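Local coordinates for synaptic vesicle glycoprotein 2C (Homo sapiens, PDB 4JRA) that belongs to the synaptic vesicle membrane glycoproteins and, through its luminal domain, probably serves as a neuronal receptor for botulinum neurotoxin A, at residues D105-F109 / S123-N127. Sequence-based numbering, arbitrary orientation.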
ATOM      1  N   ASP D 105       9.117  15.554 -15.362  1.00 18.48           N
ATOM      2  CA  ASP D 105      10.113  14.533 -15.671  1.00 19.67           C
ATOM      3  C   ASP D 105      11.315  15.133 -16.396  1.00 24.58           C
ATOM      4  O   ASP D 105      11.197  15.572 -17.531  1.00 30.16           O
ATOM      5  CB  ASP D 105       9.462  13.448 -16.532  1.00 21.62           C
ATOM      6  CG  ASP D 105      10.381  12.291 -16.814  1.00 22.46           C
ATOM      7  OD1 ASP D 105      11.499  12.517 -17.305  1.00 28.11           O
ATOM      8  OD2 ASP D 105       9.982  11.142 -16.547  1.00 21.35           O
ATOM      9  N   ASN D 106      12.475  15.126 -15.751  1.00 23.93           N
ATOM     10  CA  ASN D 106      13.664  15.755 -16.312  1.00 27.76           C
ATOM     11  C   ASN D 106      13.380  17.221 -16.635  1.00 24.27           C
ATOM     12  O   ASN D 106      13.470  17.654 -17.781  1.00 23.58           O
ATOM     13  CB  ASN D 106      14.150  14.999 -17.560  1.00 37.87           C
ATOM     14  CG  ASN D 106      15.601  15.319 -17.921  1.00 43.60           C
ATOM     15  OD1 ASN D 106      16.463  15.433 -17.046  1.00 48.00           O
ATOM     16  ND2 ASN D 106      15.875  15.460 -19.216  1.00 44.17           N
ATOM     17  N   THR D 107      13.015  17.971 -15.604  1.00 22.84           N
ATOM     18  CA  THR D 107      12.697  19.383 -15.723  1.00 23.44           C
ATOM     19  C   THR D 107      13.797  20.128 -14.997  1.00 25.05           C
ATOM     20  O   THR D 107      14.555  19.518 -14.259  1.00 29.56           O
ATOM     21  CB  THR D 107      11.381  19.688 -15.017  1.00 21.99           C
ATOM     22  OG1 THR D 107      11.517  19.346 -13.636  1.00 25.38           O
ATOM     23  CG2 THR D 107      10.236  18.872 -15.600  1.00 18.00           C
ATOM     24  N   ASP D 108      13.880  21.439 -15.175  1.00 23.35           N
ATOM     25  CA  ASP D 108      14.871  22.241 -14.462  1.00 24.62           C
ATOM     26  C   ASP D 108      14.181  23.027 -13.358  1.00 34.66           C
ATOM     27  O   ASP D 108      14.715  24.013 -12.850  1.00 40.58           O
ATOM     28  CB  ASP D 108      15.527  23.213 -15.431  1.00 25.29           C
ATOM     29  CG  ASP D 108      14.538  24.162 -16.039  1.00 29.98           C
ATOM     30  OD1 ASP D 108      13.342  23.823 -16.082  1.00 29.89           O
ATOM     31  OD2 ASP D 108      14.946  25.255 -16.470  1.00 35.73           O
ATOM     32  N   PHE D 109      12.983  22.586 -12.989  1.00 38.03           N
ATOM     33  CA  PHE D 109      12.121  23.338 -12.081  1.00 38.87           C
ATOM     34  C   PHE D 109      12.649  23.390 -10.654  1.00 39.72           C
ATOM     35  O   PHE D 109      13.086  22.385 -10.089  1.00 44.00           O
ATOM     36  CB  PHE D 109      10.704  22.747 -12.086  1.00 37.51           C
ATOM     37  CG  PHE D 109       9.953  22.953 -13.382  1.00 32.08           C
ATOM     38  CD1 PHE D 109      10.261  23.994 -14.223  1.00 27.56           C
ATOM     39  CD2 PHE D 109       8.937  22.095 -13.755  1.00 34.58           C
ATOM     40  CE1 PHE D 109       9.573  24.174 -15.404  1.00 30.91           C
ATOM     41  CE2 PHE D 109       8.250  22.277 -14.945  1.00 32.41           C
ATOM     42  CZ  PHE D 109       8.568  23.316 -15.762  1.00 29.86           C
ATOM     43  N   SER D 123       3.721  13.735  -9.674  1.00 22.88           N
ATOM     44  CA  SER D 123       4.922  12.910  -9.610  1.00 19.47           C
ATOM     45  C   SER D 123       6.117  13.705 -10.070  1.00 19.36           C
ATOM     46  O   SER D 123       6.035  14.428 -11.047  1.00 20.67           O
ATOM     47  CB  SER D 123       4.767  11.675 -10.482  1.00 12.75           C
ATOM     48  OG  SER D 123       3.679  10.879 -10.048  1.00 15.89           O
ATOM     49  N   PHE D 124       7.226  13.565  -9.357  1.00 16.06           N
ATOM     50  CA  PHE D 124       8.417  14.345  -9.634  1.00 19.85           C
ATOM     51  C   PHE D 124       9.578  13.430 -10.000  1.00 26.10           C
ATOM     52  O   PHE D 124      10.109  12.711  -9.155  1.00 26.20           O
ATOM     53  CB  PHE D 124       8.778  15.217  -8.430  1.00 14.63           C
ATOM     54  CG  PHE D 124       7.966  16.488  -8.335  1.00 18.23           C
ATOM     55  CD1 PHE D 124       6.687  16.478  -7.801  1.00 19.43           C
ATOM     56  CD2 PHE D 124       8.486  17.697  -8.759  1.00 18.50           C
ATOM     57  CE1 PHE D 124       5.952  17.635  -7.716  1.00 14.00           C
ATOM     58  CE2 PHE D 124       7.751  18.854  -8.665  1.00 15.50           C
ATOM     59  CZ  PHE D 124       6.491  18.824  -8.147  1.00 14.15           C
ATOM     60  N   PHE D 125       9.955  13.470 -11.274  1.00 28.40           N
ATOM     61  CA  PHE D 125      11.070  12.691 -11.780  1.00 29.40           C
ATOM     62  C   PHE D 125      12.220  13.637 -12.130  1.00 37.96           C
ATOM     63  O   PHE D 125      12.006  14.806 -12.454  1.00 40.51           O
ATOM     64  CB  PHE D 125      10.602  11.858 -12.954  1.00 22.03           C
ATOM     65  CG  PHE D 125       9.437  10.962 -12.622  1.00 19.37           C
ATOM     66  CD1 PHE D 125       9.314  10.392 -11.371  1.00 20.10           C
ATOM     67  CD2 PHE D 125       8.455  10.698 -13.551  1.00 18.95           C
ATOM     68  CE1 PHE D 125       8.243   9.572 -11.068  1.00 12.82           C
ATOM     69  CE2 PHE D 125       7.385   9.876 -13.235  1.00 15.30           C
ATOM     70  CZ  PHE D 125       7.290   9.318 -11.999  1.00 11.58           C
ATOM     71  N   HIS D 126      13.442  13.122 -12.038  1.00 40.49           N
ATOM     72  CA  HIS D 126      14.574  13.941 -11.606  1.00 43.74           C
ATOM     73  C   HIS D 126      15.246  14.873 -12.613  1.00 39.89           C
ATOM     74  O   HIS D 126      15.404  14.557 -13.790  1.00 43.63           O
ATOM     75  CB  HIS D 126      15.615  13.052 -10.926  1.00 54.93           C
ATOM     76  CG  HIS D 126      15.377  12.873  -9.457  1.00 61.83           C
ATOM     77  ND1 HIS D 126      16.067  13.587  -8.503  1.00 64.06           N
ATOM     78  CD2 HIS D 126      14.515  12.076  -8.781  1.00 64.31           C
ATOM     79  CE1 HIS D 126      15.648  13.232  -7.300  1.00 65.28           C
ATOM     80  NE2 HIS D 126      14.706  12.318  -7.441  1.00 65.52           N
ATOM     81  N   ASN D 127      15.656  16.030 -12.096  1.00 35.89           N
ATOM     82  CA  ASN D 127      16.291  17.085 -12.874  1.00 38.00           C
ATOM     83  C   ASN D 127      17.726  16.757 -13.234  1.00 44.18           C
ATOM     84  O   ASN D 127      18.574  17.652 -13.245  1.00 48.35           O
ATOM     85  CB  ASN D 127      16.303  18.382 -12.069  1.00 38.08           C
ATOM     86  CG  ASN D 127      14.945  18.725 -11.484  1.00 35.07           C
ATOM     87  OD1 ASN D 127      13.982  17.975 -11.639  1.00 37.56           O
ATOM     88  ND2 ASN D 127      14.864  19.864 -10.803  1.00 27.63           N
TER
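Asp105 and Phe125 meet through their side chains in a right-handed quadrilateral beta-helix, the pentapeptide-repeat fold of the SV2C luminal domain, where 123-127, at the C-terminal end of the chain, lies beside the end of strand 103-105 and its following loop, 105-109. Carboxylate and ring stand nearly perpendicular, with planes 81° apart. OD2 of Asp105 comes in at the ring edge, near its plane, 3.4 Å from CD2 of Phe125. Asp105 has CG anti to its own N (chi1 -175°), which brings the carboxylate alongside CB of Phe125 as well. A basic side chain from a chain of another protein makes a cation-pi contact with the same ring, and that chain continues the sheet by pairing antiparallel with Ser123 and Phe124. Next to this pair, Asn106 N gives a weak hydrogen bond to Phe125 O (3.3 Å), and Asn106 CA directs its C-H at His126 O. Asn106 ND2 is hydrogen-bonded to Asp86 on the preceding coil. Thr107 O sits over the face of the amide of Asn127, the last modelled residue, 2.9 Å from its CG; OD1, also an acceptor, and ND2, at a poor angle, form no hydrogen bond with it. Thr107 OG1 reaches Asn127 OD1 in a long, weak bond of 3.5 Å. On the other branch of the amide, Asn127 ND2 donates weakly to Phe109 O at 3.2 Å, bent to 129° at the hydrogen.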